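Local coordinates for putative rhamnosidase (Streptomyces avermitilis, PDB 3W5M), which hydrolyses terminal non-reducing alpha-L-rhamnose residues from plant rhamnosides such as naringin, rutin, hesperidin and gum arabic, at residues V45-A51 / R85-V90. Numbering follows the deposited sequence.
Sequences VRVASSA and RYFWSV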
loop_
_atom_site.group_PDB
_atom_site.type_symbol
_atom_site.label_atom_id
_atom_site.label_comp_id
_atom_site.label_asym_id
_atom_site.label_seq_id
_atom_site.Cartn_x
_atom_site.Cartn_y
_atom_site.Cartn_z
ATOM N N VAL A 45 36.337 5.622 -7.204
ATOM C CA VAL A 45 35.181 6.380 -7.634
ATOM C C VAL A 45 35.546 7.824 -7.942
ATOM O O VAL A 45 36.272 8.454 -7.192
ATOM C CB VAL A 45 34.055 6.351 -6.566
ATOM C CG1 VAL A 45 32.906 7.274 -6.976
ATOM C CG2 VAL A 45 33.593 4.921 -6.311
ATOM N N ARG A 46 35.042 8.335 -9.049
ATOM C CA ARG A 46 35.176 9.762 -9.338
ATOM C C ARG A 46 33.823 10.382 -9.502
ATOM O O ARG A 46 32.933 9.755 -10.054
ATOM C CB ARG A 46 35.946 9.980 -10.624
ATOM C CG ARG A 46 37.395 9.583 -10.559
ATOM C CD ARG A 46 37.948 9.721 -11.956
ATOM N NE ARG A 46 39.402 9.701 -11.945
ATOM C CZ ARG A 46 40.146 9.707 -13.042
ATOM N NH1 ARG A 46 39.575 9.722 -14.248
ATOM N NH2 ARG A 46 41.460 9.682 -12.919
ATOM N N VAL A 47 33.691 11.623 -9.033
ATOM C CA VAL A 47 32.461 12.392 -9.132
ATOM C C VAL A 47 32.843 13.771 -9.651
ATOM O O VAL A 47 33.830 14.354 -9.188
ATOM C CB VAL A 47 31.760 12.556 -7.745
ATOM C CG1 VAL A 47 30.407 13.231 -7.907
ATOM C CG2 VAL A 47 31.630 11.233 -7.012
ATOM N N ALA A 48 32.057 14.276 -10.594
ATOM C CA ALA A 48 32.322 15.540 -11.257
ATOM C C ALA A 48 31.031 16.231 -11.687
ATOM O O ALA A 48 29.942 15.619 -11.682
ATOM C CB ALA A 48 33.251 15.305 -12.455
ATOM N N SER A 49 31.134 17.508 -12.061
ATOM C CA SER A 49 29.964 18.311 -12.403
ATOM C C SER A 49 29.505 18.090 -13.847
ATOM O O SER A 49 28.466 18.601 -14.260
ATOM C CB SER A 49 30.236 19.802 -12.136
ATOM O OG SER A 49 31.183 20.306 -13.066
ATOM N N SER A 50 30.266 17.303 -14.612
ATOM C CA SER A 50 29.856 16.924 -15.962
ATOM C C SER A 50 30.453 15.565 -16.319
ATOM O O SER A 50 31.406 15.121 -15.681
ATOM C CB SER A 50 30.290 17.978 -16.990
ATOM O OG SER A 50 31.679 17.890 -17.200
ATOM N N ALA A 51 29.882 14.921 -17.338
ATOM C CA ALA A 51 30.334 13.603 -17.776
ATOM C C ALA A 51 31.762 13.658 -18.314
ATOM O O ALA A 51 32.590 12.834 -17.928
ATOM C CB ALA A 51 29.371 13.006 -18.800
ATOM N N ARG A 85 23.226 18.188 -10.253
ATOM C CA ARG A 85 23.500 16.890 -10.879
ATOM C C ARG A 85 24.972 16.479 -10.705
ATOM O O ARG A 85 25.892 17.251 -11.020
ATOM C CB ARG A 85 23.051 16.884 -12.348
ATOM C CG ARG A 85 23.236 15.533 -13.046
ATOM C CD ARG A 85 22.493 15.494 -14.389
ATOM N NE ARG A 85 21.054 15.568 -14.189
ATOM C CZ ARG A 85 20.134 15.204 -15.079
ATOM N NH1 ARG A 85 20.504 14.779 -16.288
ATOM N NH2 ARG A 85 18.847 15.295 -14.757
ATOM N N TYR A 86 25.201 15.298 -10.140
ATOM C CA TYR A 86 26.536 14.773 -9.936
ATOM C C TYR A 86 26.789 13.594 -10.852
ATOM O O TYR A 86 26.074 12.590 -10.797
ATOM C CB TYR A 86 26.741 14.344 -8.482
ATOM C CG TYR A 86 26.769 15.529 -7.549
ATOM C CD1 TYR A 86 27.954 16.261 -7.358
ATOM C CD2 TYR A 86 25.616 15.971 -6.903
ATOM C CE1 TYR A 86 27.977 17.371 -6.521
ATOM C CE2 TYR A 86 25.642 17.089 -6.060
ATOM C CZ TYR A 86 26.824 17.772 -5.870
ATOM O OH TYR A 86 26.865 18.868 -5.028
ATOM N N PHE A 87 27.821 13.713 -11.685
ATOM C CA PHE A 87 28.187 12.629 -12.593
ATOM C C PHE A 87 29.228 11.764 -11.916
ATOM O O PHE A 87 30.044 12.254 -11.113
ATOM C CB PHE A 87 28.670 13.175 -13.934
ATOM C CG PHE A 87 27.597 13.832 -14.735
ATOM C CD1 PHE A 87 27.278 15.165 -14.522
ATOM C CD2 PHE A 87 26.889 13.118 -15.703
ATOM C CE1 PHE A 87 26.286 15.780 -15.264
ATOM C CE2 PHE A 87 25.894 13.725 -16.453
ATOM C CZ PHE A 87 25.597 15.063 -16.236
ATOM N N TRP A 88 29.138 10.457 -12.142
ATOM C CA TRP A 88 30.074 9.556 -11.533
ATOM C C TRP A 88 30.415 8.364 -12.392
ATOM O O TRP A 88 29.695 7.988 -13.301
ATOM C CB TRP A 88 29.629 9.110 -10.126
ATOM C CG TRP A 88 28.490 8.108 -10.110
ATOM C CD1 TRP A 88 27.197 8.346 -10.414
ATOM C CD2 TRP A 88 28.590 6.721 -9.777
ATOM N NE1 TRP A 88 26.466 7.175 -10.310
ATOM C CE2 TRP A 88 27.298 6.170 -9.895
ATOM C CE3 TRP A 88 29.647 5.894 -9.366
ATOM C CZ2 TRP A 88 27.021 4.825 -9.606
ATOM C CZ3 TRP A 88 29.384 4.538 -9.102
ATOM C CH2 TRP A 88 28.070 4.023 -9.218
ATOM N N SER A 89 31.535 7.770 -12.039
ATOM C CA SER A 89 32.091 6.662 -12.746
ATOM C C SER A 89 32.923 5.908 -11.741
ATOM O O SER A 89 33.468 6.489 -10.815
ATOM C CB SER A 89 32.971 7.175 -13.887
ATOM O OG SER A 89 33.269 6.132 -14.795
ATOM N N VAL A 90 33.011 4.602 -11.923
ATOM C CA VAL A 90 33.849 3.762 -11.075
ATOM C C VAL A 90 34.642 2.779 -11.965
ATOM O O VAL A 90 34.224 2.446 -13.093
ATOM C CB VAL A 90 32.993 2.992 -10.023
ATOM C CG1 VAL A 90 31.985 2.049 -10.684
ATOM C CG2 VAL A 90 33.853 2.235 -9.038
HETATM O O HOH W 1 26.557 19.255 -12.400
#
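Phe87 lays its ring against the chain 49-51 just where that chain leaves the sheet, a worked example of an aromatic packing on the turn that ends a neighbouring strand. Its CB lies 3.6 Å from Ala48 O. With CG anti to the carbonyl carbon (chi1 -68°), the ring reaches out toward residues 49-51: CG meets Ala51 N, which sits over one face, offset toward the rim. CD1 comes to 3.4 Å from Ser50 CA, CD2 touches Ala51 CB, and CE1, farther out, comes within 3.7 Å of Ser49 O and also touches Ser50 CA. Trp107 of the adjoining strand also meets this ring. Replacing Phe87 by an alanine removes the ring and would probably leave Ser50 CA and Ala51 CB without their apolar partner, so that residues 49-51 could move more freely.

The two backbones pair antiparallel. Ala48 and Phe87 form a hydrogen-bonded pair, each N reaching the other's O at 2.9 Å; Arg46 and Ser89 form the next such pair. Past the last pair, a water bridges Ser49 O and Arg85 O. On the opposite face, Val47 CG1 rests 3.9 Å from Tyr86 CB, and Val45 CG2 meets Val90 CG2 at 3.8 Å. Leu27 and Trp29 of strand 26-32 cover Val45 from the other sheet, while Trp108 meets both Tyr86 and Trp88. Strands 40-48 and 85-94 are the two inner strands of a four-stranded antiparallel sheet, between 60-66 and 106-110, facing a second sheet across an apolar core, as in the immunoglobulin-like, fibronectin type 3 beta-sandwich.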